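Local structure of SnoN,Epimerase SnoN (Streptomyces nogalater, 5EP9) at residues 156-161 with 217-222; 119-124 with 240-245; 45-50 with 207-212; 34-39 with 111-116; 171-176 with 225-230. The protein acts as a non-heme iron, 2-oxoglutarate-dependent epimerase in the biosynthesis of nogalamycin. All blocks are in the same frame, centred on the assembly; numbering follows the deposited sequence. Where two conformers were deposited one is given.

Contact 1: residues 156-161 with 217-222; sequences ALTAWV and TFHHAR. With AKG (2-oxoglutaric acid), chain E.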
# COMPACT_ATOMS: atom_id res chain seq x y z
N ALA A 156 10.12 -3.75 0.85
CA ALA A 156 9.19 -2.65 0.73
C ALA A 156 8.03 -2.79 1.69
O ALA A 156 7.79 -3.85 2.34
CB ALA A 156 8.69 -2.57 -0.67
N LEU A 157 7.36 -1.71 1.86
CA LEU A 157 6.14 -1.70 2.72
C LEU A 157 5.04 -0.75 2.21
O LEU A 157 5.34 0.28 1.58
CB LEU A 157 6.43 -1.42 4.17
CG LEU A 157 6.75 -0.03 4.63
CD1 LEU A 157 6.89 -0.03 6.15
CD2 LEU A 157 8.12 0.30 4.10
N THR A 158 3.81 -1.11 2.57
CA THR A 158 2.63 -0.44 2.10
C THR A 158 1.82 0.18 3.27
O THR A 158 1.54 -0.50 4.21
CB THR A 158 1.79 -1.38 1.28
OG1 THR A 158 2.52 -1.81 0.12
CG2 THR A 158 0.46 -0.74 0.87
N ALA A 159 1.49 1.47 3.19
CA ALA A 159 0.56 2.14 4.10
C ALA A 159 -0.84 2.21 3.49
O ALA A 159 -1.02 2.78 2.43
CB ALA A 159 1.02 3.55 4.39
N TRP A 160 -1.81 1.57 4.15
CA TRP A 160 -3.18 1.52 3.65
C TRP A 160 -4.00 2.35 4.61
O TRP A 160 -4.12 2.02 5.79
CB TRP A 160 -3.66 0.07 3.63
CG TRP A 160 -4.89 -0.33 2.85
CD1 TRP A 160 -4.91 -1.02 1.67
CD2 TRP A 160 -6.24 -0.18 3.26
NE1 TRP A 160 -6.20 -1.29 1.32
CE2 TRP A 160 -7.04 -0.72 2.23
CE3 TRP A 160 -6.86 0.53 4.32
CZ2 TRP A 160 -8.41 -0.74 2.29
CZ3 TRP A 160 -8.29 0.53 4.38
CH2 TRP A 160 -9.03 -0.13 3.38
N VAL A 161 -4.51 3.46 4.10
CA VAL A 161 -5.14 4.48 4.98
C VAL A 161 -6.64 4.46 4.73
O VAL A 161 -7.07 4.69 3.57
CB VAL A 161 -4.56 5.89 4.68
CG1 VAL A 161 -5.18 6.95 5.53
CG2 VAL A 161 -3.08 5.86 4.88
N THR A 217 -3.07 0.74 8.25
CA THR A 217 -2.15 -0.36 8.43
C THR A 217 -0.86 -0.09 7.64
O THR A 217 -0.88 0.63 6.64
CB THR A 217 -2.73 -1.69 8.02
OG1 THR A 217 -3.28 -1.62 6.69
CG2 THR A 217 -3.84 -2.11 8.97
N PHE A 218 0.22 -0.70 8.13
CA PHE A 218 1.42 -0.93 7.37
C PHE A 218 1.60 -2.41 7.20
O PHE A 218 1.43 -3.19 8.15
CB PHE A 218 2.62 -0.38 8.07
CG PHE A 218 2.64 1.12 8.17
CD1 PHE A 218 2.06 1.73 9.24
CD2 PHE A 218 3.21 1.88 7.16
CE1 PHE A 218 2.05 3.11 9.35
CE2 PHE A 218 3.25 3.25 7.27
CZ PHE A 218 2.68 3.89 8.38
N HIS A 219 1.90 -2.84 5.97
CA HIS A 219 2.31 -4.23 5.76
C HIS A 219 3.54 -4.38 4.88
O HIS A 219 3.71 -3.73 3.82
CB HIS A 219 1.14 -5.11 5.30
CG HIS A 219 0.67 -4.87 3.92
ND1 HIS A 219 -0.28 -3.92 3.62
CD2 HIS A 219 0.95 -5.50 2.76
CE1 HIS A 219 -0.57 -3.99 2.33
NE2 HIS A 219 0.18 -4.92 1.79
N HIS A 220 4.32 -5.35 5.28
CA HIS A 220 5.53 -5.79 4.56
C HIS A 220 5.19 -6.42 3.21
O HIS A 220 4.19 -7.05 3.02
CB HIS A 220 6.28 -6.79 5.48
CG HIS A 220 7.68 -7.15 5.06
ND1 HIS A 220 7.97 -8.03 4.03
CD2 HIS A 220 8.87 -6.82 5.61
CE1 HIS A 220 9.27 -8.16 3.91
NE2 HIS A 220 9.83 -7.49 4.89
N ALA A 221 6.08 -6.24 2.28
CA ALA A 221 5.92 -6.70 0.89
C ALA A 221 5.86 -8.23 0.73
O ALA A 221 5.46 -8.71 -0.33
CB ALA A 221 7.09 -6.17 0.06
N ARG A 222 6.34 -8.94 1.73
CA ARG A 222 6.25 -10.41 1.77
C ARG A 222 5.06 -10.95 2.62
O ARG A 222 4.81 -12.15 2.64
CB ARG A 222 7.58 -11.07 2.18
CG ARG A 222 8.71 -10.91 1.12
CD ARG A 222 9.96 -11.77 1.23
NE ARG A 222 9.71 -13.21 1.25
CZ ARG A 222 9.84 -14.01 0.23
NH1 ARG A 222 10.26 -13.55 -0.96
NH2 ARG A 222 9.57 -15.29 0.40
C1 AKG E . -2.26 -3.75 -0.90
O1 AKG E . -1.12 -4.24 -1.07
O2 AKG E . -2.43 -2.62 -0.39
C2 AKG E . -3.46 -4.55 -1.25
O5 AKG E . -3.31 -5.68 -1.74
C3 AKG E . -4.84 -3.90 -1.01
C4 AKG E . -6.06 -4.80 -1.20
C5 AKG E . -7.41 -4.15 -0.99
O3 AKG E . -7.46 -2.97 -0.59
O4 AKG E . -8.47 -4.79 -1.26
O HOH W 1 3.64 -4.06 0.96
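Thr-158 and His-219 lie side by side on neighbouring antiparallel strands, and both border 2-oxoglutarate. CG2 of Thr-158 approaches ligand atom O2 at 3.7 Å, while CB of Thr-158 rides over one face of the imidazole, a CH-pi contact 4.0 Å from the ring centroid of His-219. The ring presents an edge to the ligand, where NE2 of His-219 makes a weak hydrogen bond of 3.2 Å to O1; its stronger partner is OD2 of Asp-144. Two residues along, Trp-160 CG is anti to the backbone N (chi1 -165°), and the indole NE1 donates at 2.8 Å to O3 of the distal carboxylate. Both strands belong to the larger sheet of the double-stranded beta-helix of the cupin clan; in this fused construct 156-161 falls in the 14-202 part and 217-222 in the 203-305 part. Behind the ligand shell, reciprocal backbone bonds join Thr-158 with His-219 and Trp-160 with Thr-217. A water accepts from Thr-158 OG1 at 2.6 Å and donates to His-219 O, adding a water-mediated link. On the other face, Ala-159 CB lies 3.7 Å from Phe-218 CE2, and the phenyl ring packs on Leu-109, Ala-110 and Leu-113 of helix 104-114.

Contact 2: residues 119-124 with 240-245; sequences RLFKLE and SAVYMD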
# COMPACT_ATOMS: atom_id res chain seq x y z
N ARG A 119 11.94 6.05 0.18
CA ARG A 119 11.37 6.83 -0.90
C ARG A 119 9.96 6.38 -1.20
O ARG A 119 9.57 5.24 -0.94
CB ARG A 119 12.17 6.67 -2.19
CG ARG A 119 13.52 7.30 -2.18
CD ARG A 119 14.39 6.83 -3.34
NE ARG A 119 15.71 7.43 -3.28
CZ ARG A 119 15.96 8.74 -3.55
NH1 ARG A 119 15.03 9.56 -4.02
NH2 ARG A 119 17.15 9.21 -3.38
N LEU A 120 9.18 7.31 -1.73
CA LEU A 120 7.84 6.98 -2.22
C LEU A 120 8.01 6.36 -3.59
O LEU A 120 8.70 6.89 -4.42
CB LEU A 120 6.98 8.22 -2.33
CG LEU A 120 5.65 8.10 -3.08
CD1 LEU A 120 4.67 7.24 -2.31
CD2 LEU A 120 5.01 9.48 -3.32
N PHE A 121 7.26 5.25 -3.81
CA PHE A 121 7.19 4.58 -5.12
C PHE A 121 5.93 4.92 -5.85
O PHE A 121 5.92 5.30 -7.02
CB PHE A 121 7.32 3.03 -5.00
CG PHE A 121 7.15 2.31 -6.31
CD1 PHE A 121 8.05 2.51 -7.34
CD2 PHE A 121 6.13 1.40 -6.49
CE1 PHE A 121 7.91 1.85 -8.52
CE2 PHE A 121 5.97 0.73 -7.69
CZ PHE A 121 6.86 0.97 -8.71
N LYS A 122 4.85 4.76 -5.14
CA LYS A 122 3.52 5.22 -5.68
C LYS A 122 2.43 5.30 -4.62
O LYS A 122 2.53 4.66 -3.53
CB LYS A 122 3.03 4.28 -6.77
CG LYS A 122 2.68 2.94 -6.18
CD LYS A 122 2.20 1.98 -7.23
CE LYS A 122 1.94 0.74 -6.45
NZ LYS A 122 1.34 -0.24 -7.34
N LEU A 123 1.42 6.12 -4.91
CA LEU A 123 0.18 6.10 -4.16
C LEU A 123 -0.97 5.76 -5.08
O LEU A 123 -1.10 6.37 -6.15
CB LEU A 123 -0.08 7.38 -3.45
CG LEU A 123 -1.35 7.41 -2.54
CD1 LEU A 123 -1.17 8.23 -1.30
CD2 LEU A 123 -2.60 7.88 -3.28
N GLU A 124 -1.82 4.87 -4.63
CA GLU A 124 -3.13 4.62 -5.32
C GLU A 124 -4.35 4.95 -4.51
O GLU A 124 -4.33 4.80 -3.31
CB GLU A 124 -3.19 3.17 -5.78
CG GLU A 124 -2.14 2.85 -6.87
CD GLU A 124 -2.04 1.31 -7.17
OE1 GLU A 124 -2.55 0.48 -6.38
OE2 GLU A 124 -1.54 0.94 -8.23
N SER A 240 -3.54 3.53 -0.78
CA SER A 240 -2.44 2.59 -0.59
C SER A 240 -1.16 3.11 -1.20
O SER A 240 -1.10 3.40 -2.38
CB SER A 240 -2.84 1.23 -1.22
OG SER A 240 -1.97 0.26 -0.84
N ALA A 241 -0.18 3.32 -0.35
CA ALA A 241 1.07 3.86 -0.75
C ALA A 241 2.20 2.88 -0.49
O ALA A 241 2.33 2.38 0.61
CB ALA A 241 1.37 5.17 -0.01
N VAL A 242 3.04 2.69 -1.49
CA VAL A 242 4.22 1.82 -1.43
C VAL A 242 5.48 2.68 -1.25
O VAL A 242 5.70 3.62 -1.98
CB VAL A 242 4.34 1.00 -2.72
CG1 VAL A 242 5.57 0.12 -2.71
CG2 VAL A 242 3.07 0.15 -2.92
N TYR A 243 6.16 2.41 -0.18
CA TYR A 243 7.45 2.96 0.16
C TYR A 243 8.59 1.89 -0.00
O TYR A 243 8.41 0.68 0.26
CB TYR A 243 7.45 3.42 1.59
CG TYR A 243 6.33 4.39 1.86
CD1 TYR A 243 6.34 5.65 1.28
CD2 TYR A 243 5.21 4.04 2.60
CE1 TYR A 243 5.31 6.55 1.47
CE2 TYR A 243 4.19 4.97 2.80
CZ TYR A 243 4.22 6.19 2.24
OH TYR A 243 3.20 7.10 2.45
N MET A 244 9.72 2.38 -0.44
CA MET A 244 10.85 1.55 -0.80
C MET A 244 12.08 2.14 -0.20
O MET A 244 12.19 3.32 0.02
CB MET A 244 11.02 1.43 -2.32
CG MET A 244 11.31 2.75 -3.03
SD MET A 244 11.12 2.49 -4.84
CE MET A 244 11.38 4.20 -5.32
N ASP A 245 13.06 1.28 -0.01
CA ASP A 245 14.40 1.69 0.42
C ASP A 245 14.93 2.81 -0.45
O ASP A 245 14.79 2.77 -1.68
CB ASP A 245 15.34 0.54 0.23
CG ASP A 245 16.62 0.70 1.03
OD1 ASP A 245 17.49 1.53 0.76
OD2 ASP A 245 16.80 -0.14 1.95
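Phe-121 and Met-244 cross at about a right angle, with SD of Met-244 lying 3.8 Å from CB of Phe-121. The sulfur stands oblique to the ring, 5.0 Å from SD to its centroid, in a Met-aromatic contact. Val-242 instead runs beside Phe-121, pointing the same way, and its CG1 meets ring atom CD2 of Phe-121 at 4.0 Å. The backbone here forms a classic beta bulge: Phe-121 N and, weakly, Lys-122 N both donate to Val-242 O. An alanine in place of Met-244 removes the sulfur and would probably open a gap beside Phe-121, leaving its ring freer to turn. On the reverse face Leu-120 and Tyr-243 cross obliquely. Ser-240, whose OG hydrogen-bonds O2 of 2-oxoglutarate, brings this strand pair of the larger double-stranded beta-helix sheet to the pocket. Segment 119-124 belongs to the 14-202 part of the fused construct, 240-245 to the 203-305 part. Strand 236-245 is flanked on its other side by strand 157-162, while Leu-120 and Tyr-243 face helices 95-101 and 104-114 respectively, the Tyr-243 hydroxyl bonding Ala-101 O.

Contact 3: residues 45-50 with 207-212; sequences YVHVPG and VTVPLR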
# COMPACT_ATOMS: atom_id res chain seq x y z
N TYR A 45 2.81 -6.92 9.69
CA TYR A 45 1.90 -5.81 9.54
C TYR A 45 1.71 -5.17 10.86
O TYR A 45 1.94 -5.77 11.88
CB TYR A 45 0.52 -6.28 8.97
CG TYR A 45 -0.32 -6.95 10.01
CD1 TYR A 45 -0.06 -8.25 10.37
CD2 TYR A 45 -1.29 -6.24 10.71
CE1 TYR A 45 -0.82 -8.87 11.38
CE2 TYR A 45 -2.07 -6.85 11.67
CZ TYR A 45 -1.82 -8.14 11.99
OH TYR A 45 -2.51 -8.70 12.99
N VAL A 46 1.15 -3.97 10.83
CA VAL A 46 0.69 -3.34 12.07
C VAL A 46 -0.44 -2.38 11.81
O VAL A 46 -0.48 -1.72 10.71
CB VAL A 46 1.91 -2.73 12.79
CG1 VAL A 46 2.30 -1.36 12.26
CG2 VAL A 46 1.71 -2.70 14.24
N HIS A 47 -1.33 -2.28 12.77
CA HIS A 47 -2.42 -1.34 12.75
C HIS A 47 -2.01 -0.12 13.57
O HIS A 47 -1.63 -0.24 14.72
CB HIS A 47 -3.68 -2.00 13.37
CG HIS A 47 -4.86 -1.11 13.56
ND1 HIS A 47 -5.77 -1.29 14.56
CD2 HIS A 47 -5.29 -0.02 12.88
CE1 HIS A 47 -6.72 -0.40 14.47
NE2 HIS A 47 -6.44 0.39 13.47
N VAL A 48 -2.23 1.06 13.00
CA VAL A 48 -1.99 2.34 13.71
C VAL A 48 -3.26 3.17 13.69
O VAL A 48 -3.60 3.71 12.66
CB VAL A 48 -0.83 3.22 13.11
CG1 VAL A 48 -0.57 4.46 13.95
CG2 VAL A 48 0.45 2.43 13.03
N PRO A 49 -3.92 3.28 14.81
CA PRO A 49 -5.14 4.14 14.80
C PRO A 49 -4.89 5.66 14.73
O PRO A 49 -3.89 6.12 15.18
CB PRO A 49 -5.83 3.82 16.11
CG PRO A 49 -4.73 3.32 17.01
CD PRO A 49 -3.67 2.67 16.13
N GLY A 50 -5.79 6.38 14.07
CA GLY A 50 -5.83 7.85 14.13
C GLY A 50 -4.54 8.47 13.60
O GLY A 50 -4.00 9.35 14.15
N VAL A 207 -5.56 -12.87 10.48
CA VAL A 207 -6.05 -11.80 11.30
C VAL A 207 -6.69 -10.73 10.44
O VAL A 207 -6.08 -10.17 9.60
CB VAL A 207 -4.93 -11.10 12.12
CG1 VAL A 207 -5.53 -10.01 13.02
CG2 VAL A 207 -4.17 -12.10 12.99
N THR A 208 -7.97 -10.56 10.65
CA THR A 208 -8.80 -9.64 9.97
C THR A 208 -8.84 -8.39 10.83
O THR A 208 -9.13 -8.41 12.00
CB THR A 208 -10.22 -10.25 9.76
OG1 THR A 208 -10.05 -11.40 8.96
CG2 THR A 208 -11.13 -9.24 9.03
N VAL A 209 -8.59 -7.26 10.16
CA VAL A 209 -8.37 -5.98 10.83
C VAL A 209 -9.31 -4.90 10.35
O VAL A 209 -8.97 -4.11 9.48
CB VAL A 209 -6.94 -5.51 10.58
CG1 VAL A 209 -6.59 -4.22 11.38
CG2 VAL A 209 -5.99 -6.62 11.01
N PRO A 210 -10.44 -4.81 10.99
CA PRO A 210 -11.27 -3.64 10.68
C PRO A 210 -10.61 -2.32 11.13
O PRO A 210 -9.85 -2.31 12.10
CB PRO A 210 -12.56 -3.91 11.40
CG PRO A 210 -12.22 -4.93 12.40
CD PRO A 210 -11.05 -5.66 12.00
N LEU A 211 -10.95 -1.27 10.42
CA LEU A 211 -10.30 0.05 10.63
C LEU A 211 -11.35 1.13 10.70
O LEU A 211 -12.23 1.16 9.86
CB LEU A 211 -9.40 0.39 9.42
CG LEU A 211 -8.24 -0.50 9.15
CD1 LEU A 211 -7.49 0.01 7.94
CD2 LEU A 211 -7.31 -0.51 10.36
N ARG A 212 -11.19 2.04 11.65
CA ARG A 212 -11.93 3.31 11.59
C ARG A 212 -11.32 4.30 10.58
O ARG A 212 -10.12 4.24 10.28
CB ARG A 212 -11.94 3.94 12.99
CG ARG A 212 -12.66 3.03 14.02
CD ARG A 212 -13.59 3.77 14.89
NE ARG A 212 -14.80 4.20 14.09
CZ ARG A 212 -16.00 4.49 14.61
NH1 ARG A 212 -16.16 4.37 15.93
NH2 ARG A 212 -17.04 4.81 13.83
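His-47 and Leu-211 lie alongside with their side chains running in opposing senses, and the histidine can be followed outward atom by atom. Its CB lies 4.2 Å from CG1 of Val-209. CG of His-47, anti to the backbone N (chi1 174°), lies near the same Val-209 CG1, which sits over one ring face. Farther along, CD2 of His-47 comes within 3.3 Å of Leu-211 CD2, and the methyl also lies 3.4 Å from NE2 of His-47. That nitrogen is held by a hydrogen bond to OD2 of Asp-215, an acid that also takes the backbone N-H groups of Gly-50 and Arg-212. The contact spans the two sheets of the double-stranded beta-helix at one margin: 45-48 is an outermost strand of the larger sheet, 207-209 of the smaller. The axes of 45-48 and 207-209 come no closer than 9.7 Å, so side chains alone bridge the interval, and in this construct they join the 14-202 part to the 203-305 part. Beside His-47, the Tyr-45 and Val-207 side chains cross at about a right angle, with OH of Tyr-45 3.3 Å from CG1 of Val-207. CE2 of Tyr-45 meets Val-209 CG2 at 4.0 Å, and the phenol stacks on Phe-175.

Contact 4: residues 34-39 with 111-116; sequences ERLAAR and EYLAGS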
# COMPACT_ATOMS: atom_id res chain seq x y z
N GLU A 34 8.66 1.59 19.87
CA GLU A 34 9.47 0.37 19.87
C GLU A 34 8.60 -0.87 19.85
O GLU A 34 8.85 -1.83 19.15
CB GLU A 34 10.47 0.32 21.07
CG GLU A 34 11.56 -0.79 20.95
CD GLU A 34 12.93 -0.40 21.58
OE1 GLU A 34 13.11 -0.51 22.84
OE2 GLU A 34 13.86 0.00 20.77
N ARG A 35 7.52 -0.81 20.60
CA ARG A 35 6.52 -1.92 20.69
C ARG A 35 5.79 -2.11 19.41
O ARG A 35 5.62 -3.22 18.92
CB ARG A 35 5.54 -1.74 21.87
CG ARG A 35 6.18 -2.20 23.20
CD ARG A 35 5.20 -2.18 24.40
NE ARG A 35 4.25 -1.04 24.33
CZ ARG A 35 4.35 0.14 24.96
NH1 ARG A 35 5.37 0.46 25.77
NH2 ARG A 35 3.40 1.05 24.73
N LEU A 36 5.51 -1.00 18.81
CA LEU A 36 4.86 -0.99 17.50
C LEU A 36 5.72 -1.59 16.39
O LEU A 36 5.27 -2.40 15.58
CB LEU A 36 4.51 0.44 17.17
CG LEU A 36 3.65 0.56 15.96
CD1 LEU A 36 2.16 0.49 16.35
CD2 LEU A 36 3.96 1.88 15.35
N ALA A 37 6.99 -1.18 16.38
CA ALA A 37 7.96 -1.71 15.42
C ALA A 37 8.15 -3.25 15.64
O ALA A 37 8.38 -3.98 14.71
CB ALA A 37 9.29 -0.98 15.53
N ALA A 38 8.20 -3.64 16.88
CA ALA A 38 8.43 -5.04 17.22
C ALA A 38 7.25 -5.91 16.72
O ALA A 38 7.44 -6.96 16.16
CB ALA A 38 8.64 -5.20 18.72
N ARG A 39 6.05 -5.40 16.89
CA ARG A 39 4.85 -5.98 16.30
C ARG A 39 4.94 -6.07 14.80
O ARG A 39 4.71 -7.15 14.22
CB ARG A 39 3.56 -5.25 16.70
CG ARG A 39 2.90 -5.83 17.94
CD ARG A 39 1.45 -5.31 18.14
NE ARG A 39 1.55 -4.02 18.76
CZ ARG A 39 0.85 -2.90 18.47
NH1 ARG A 39 -0.11 -2.80 17.49
NH2 ARG A 39 1.15 -1.82 19.19
N GLU A 111 9.40 4.90 8.10
CA GLU A 111 10.82 4.82 8.19
C GLU A 111 11.24 4.16 9.48
O GLU A 111 12.23 3.40 9.45
CB GLU A 111 11.56 6.20 8.07
CG GLU A 111 11.46 6.78 6.69
CD GLU A 111 12.50 7.87 6.38
OE1 GLU A 111 13.03 8.51 7.32
OE2 GLU A 111 12.74 8.07 5.18
N TYR A 112 10.56 4.44 10.58
CA TYR A 112 10.88 3.80 11.82
C TYR A 112 10.61 2.26 11.68
O TYR A 112 11.39 1.47 12.07
CB TYR A 112 10.07 4.37 12.98
CG TYR A 112 10.61 3.95 14.35
CD1 TYR A 112 11.61 4.68 15.00
CD2 TYR A 112 10.13 2.81 14.98
CE1 TYR A 112 12.10 4.27 16.24
CE2 TYR A 112 10.61 2.38 16.21
CZ TYR A 112 11.59 3.09 16.83
OH TYR A 112 12.06 2.64 18.04
N LEU A 113 9.51 1.87 11.08
CA LEU A 113 9.16 0.46 10.94
C LEU A 113 10.11 -0.28 10.03
O LEU A 113 10.51 -1.40 10.31
CB LEU A 113 7.78 0.29 10.40
CG LEU A 113 6.63 0.79 11.27
CD1 LEU A 113 5.28 0.66 10.54
CD2 LEU A 113 6.55 0.08 12.58
N ALA A 114 10.46 0.36 8.90
CA ALA A 114 11.35 -0.24 7.96
C ALA A 114 12.76 -0.32 8.49
O ALA A 114 13.52 -1.11 8.04
CB ALA A 114 11.34 0.52 6.64
N GLY A 115 13.14 0.61 9.34
CA GLY A 115 14.47 0.70 9.87
C GLY A 115 15.48 1.36 8.96
O GLY A 115 16.66 1.24 9.20
N SER A 116 15.05 2.03 7.90
CA SER A 116 15.99 2.73 6.96
C SER A 116 15.30 3.94 6.30
O SER A 116 14.07 4.05 6.31
CB SER A 116 16.46 1.74 5.81
OG SER A 116 15.49 1.64 4.70
O HOH W 2 12.53 0.05 18.05
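Ala-37 and Leu-113 mark the closest backbone approach of helices 30-43 and 104-114 here, with their CA atoms 5.1 Å apart, in the 14-202 part of the construct. Alanine's small side chain is consistent with this close approach: CD2 of Leu-113 comes to 3.6 Å from Ala-37 CA, and CD2 of Leu-36 lies 4.2 Å from that same Leu-113 methyl, the two leucine side chains meeting at a slant. Tyr-112 takes the other flank. Its CG is anti to the backbone N (chi1 -166°), and the ring turns an edge to the partner helix, CE2 of Tyr-112 lying 3.7 Å from Ala-37 CB. The hydroxyl oxygen of Tyr-112 passes 3.9 Å from Glu-34 CA. A water completes this side, hydrogen-bonded to Tyr-112 OH at 2.6 Å and donating to Glu-34 OE2. An alanine in place of Tyr-112 would probably leave Ala-37 CB facing a gap and the water without one of its two partners. Helix 104-114 ends at Ala-114, and Gly-115 leaves helical geometry with positive phi. This helix-helix packing, remote from the iron site, lies beside edge strand 45-48 of the larger sheet, Val-46 touching Leu-36 and Leu-113; Tyr-112 and Leu-113 also touch Leu-33 and Tyr-40 respectively.

Contact 5: residues 171-176 with 225-230; sequences GCMTFV and HSAGAN. With FE (Fe (III) ion), chain F; AKG (2-oxoglutaric acid), chain E; ACT (acetate ion), chain G.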
# COMPACT_ATOMS: atom_id res chain seq x y z
N GLY A 171 -15.15 -4.70 3.58
CA GLY A 171 -13.98 -5.22 2.86
C GLY A 171 -12.64 -4.92 3.47
O GLY A 171 -11.70 -4.52 2.74
N CYS A 172 -12.53 -4.94 4.77
CA CYS A 172 -11.26 -4.68 5.39
C CYS A 172 -10.32 -5.79 5.00
O CYS A 172 -10.73 -6.82 4.44
CB CYS A 172 -11.35 -4.53 6.93
SG CYS A 172 -11.65 -6.09 7.80
N MET A 173 -9.07 -5.61 5.38
CA MET A 173 -7.99 -6.58 5.07
C MET A 173 -7.82 -7.66 6.12
O MET A 173 -8.12 -7.45 7.29
CB MET A 173 -6.66 -5.87 4.80
CG MET A 173 -6.78 -4.96 3.54
SD MET A 173 -5.25 -4.81 2.58
CE MET A 173 -4.60 -3.62 3.65
N THR A 174 -7.24 -8.76 5.65
CA THR A 174 -6.77 -9.88 6.46
C THR A 174 -5.31 -10.12 6.14
O THR A 174 -4.91 -10.07 4.99
CB THR A 174 -7.59 -11.12 6.13
OG1 THR A 174 -8.95 -10.84 6.51
CG2 THR A 174 -7.10 -12.41 6.84
N PHE A 175 -4.51 -10.38 7.18
CA PHE A 175 -3.11 -10.61 7.06
C PHE A 175 -2.74 -11.94 7.66
O PHE A 175 -3.43 -12.44 8.58
CB PHE A 175 -2.33 -9.52 7.82
CG PHE A 175 -2.64 -8.12 7.40
CD1 PHE A 175 -1.98 -7.52 6.37
CD2 PHE A 175 -3.58 -7.42 8.06
CE1 PHE A 175 -2.27 -6.17 5.98
CE2 PHE A 175 -3.90 -6.11 7.69
CZ PHE A 175 -3.22 -5.49 6.64
N VAL A 176 -1.68 -12.58 7.16
CA VAL A 176 -1.21 -13.89 7.78
C VAL A 176 0.04 -13.60 8.54
O VAL A 176 1.09 -13.36 7.94
CB VAL A 176 -0.91 -14.91 6.72
CG1 VAL A 176 -0.46 -16.20 7.37
CG2 VAL A 176 -2.12 -15.20 5.86
N HIS A 225 -1.75 -11.18 2.35
CA HIS A 225 -2.89 -10.40 2.71
C HIS A 225 -3.95 -10.52 1.65
O HIS A 225 -3.73 -10.88 0.51
CB HIS A 225 -2.57 -8.93 2.97
CG HIS A 225 -1.91 -8.23 1.80
ND1 HIS A 225 -0.63 -8.51 1.45
CD2 HIS A 225 -2.37 -7.34 0.90
CE1 HIS A 225 -0.33 -7.83 0.35
NE2 HIS A 225 -1.34 -7.06 0.04
N SER A 226 -5.16 -10.27 2.11
CA SER A 226 -6.34 -10.30 1.27
C SER A 226 -7.34 -9.28 1.77
O SER A 226 -7.10 -8.61 2.77
CB SER A 226 -6.99 -11.72 1.35
OG SER A 226 -7.55 -11.93 2.60
N ALA A 227 -8.51 -9.23 1.17
CA ALA A 227 -9.55 -8.35 1.63
C ALA A 227 -10.88 -8.88 1.24
O ALA A 227 -11.04 -9.53 0.17
CB ALA A 227 -9.38 -6.90 1.06
N GLY A 228 -11.86 -8.56 2.06
CA GLY A 228 -13.24 -9.02 1.77
C GLY A 228 -13.87 -8.23 0.65
O GLY A 228 -13.37 -7.19 0.20
N ALA A 229 -14.99 -8.75 0.18
CA ALA A 229 -15.90 -7.99 -0.70
C ALA A 229 -16.48 -6.88 0.13
O ALA A 229 -16.62 -6.98 1.36
CB ALA A 229 -17.01 -8.90 -1.25
N ASN A 230 -16.85 -5.80 -0.51
CA ASN A 230 -17.73 -4.86 0.15
C ASN A 230 -19.17 -5.34 -0.01
O ASN A 230 -19.71 -5.26 -1.12
CB ASN A 230 -17.57 -3.43 -0.41
CG ASN A 230 -18.39 -2.40 0.33
OD1 ASN A 230 -19.16 -2.70 1.28
ND2 ASN A 230 -18.22 -1.14 -0.11
FE FE F . -1.43 -6.14 -1.87
C1 AKG E . -2.26 -3.75 -0.90
O1 AKG E . -1.12 -4.24 -1.07
O2 AKG E . -2.43 -2.62 -0.39
C2 AKG E . -3.46 -4.55 -1.25
O5 AKG E . -3.31 -5.68 -1.74
C3 AKG E . -4.84 -3.90 -1.01
C4 AKG E . -6.06 -4.80 -1.20
C5 AKG E . -7.41 -4.15 -0.99
O3 AKG E . -7.46 -2.97 -0.59
O4 AKG E . -8.47 -4.79 -1.26
C ACT G . -6.63 -14.71 4.09
O ACT G . -7.51 -14.36 3.32
OXT ACT G . -6.89 -15.51 5.02
CH3 ACT G . -5.26 -14.13 3.92
O HOH W 3 -1.65 -5.20 -3.72
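The facial triad of two histidines and one carboxylate found in non-heme iron enzymes is completed here by His-225, whose CB packs against Phe-175, with CD1 of the phenyl ring 3.7 Å away. His-142 and Asp-144 supply the other protein ligands. The His-225 side chain sits with CG between the backbone N and the carbonyl carbon (chi1 57°), and ND1 is hydrogen-bonded to Thr-223 O, which fixes the turn of the ring. NE2 of His-225 then binds iron at 2.1 Å. On the neighbouring strand the folded Met-173 side chain brings SD oblique to the imidazole and 3.7 Å from C3 of 2-oxoglutarate. Ala-227 CB lies 3.3 Å from the ligand's O4. Reciprocal backbone bonds between Thr-174 and Ser-226 hold the two strands in the smaller sheet, and Gly-228 N donates to Cys-172 O; the strands come from the 14-202 and 203-305 parts of the fused construct. Next to this, a side chain at Gly-171 would clash with Gly-228 O. 2-Oxoglutarate chelates the iron through O1 and keto O5, and a water at 2.1 Å from the iron completes six-fold coordination. As in related dioxygenases, such a water probably marks the position where dioxygen would bind.

From the N terminus, residues 34-39 open contact 4 and 45-50 open contact 3, so the two cross when contact 4 closes at 111-116. Contact 2 opens at 119-124 and encloses contacts 1 and 5, which open at 156-161 and 171-176. Contact 3 closes at 207-212 and therefore crosses all three; contact 1 closes at 217-222, crossing contact 5, which closes at 225-230, before contact 2 shuts at 240-245. Contacts 1 and 2 share the larger sheet, contact 5 lies in the smaller, contact 3 bridges both sheets, and contact 4 pairs helices outside. Contacts 1, 2 and 5 all reach 2-oxoglutarate. All but contact 4 join the fused parts.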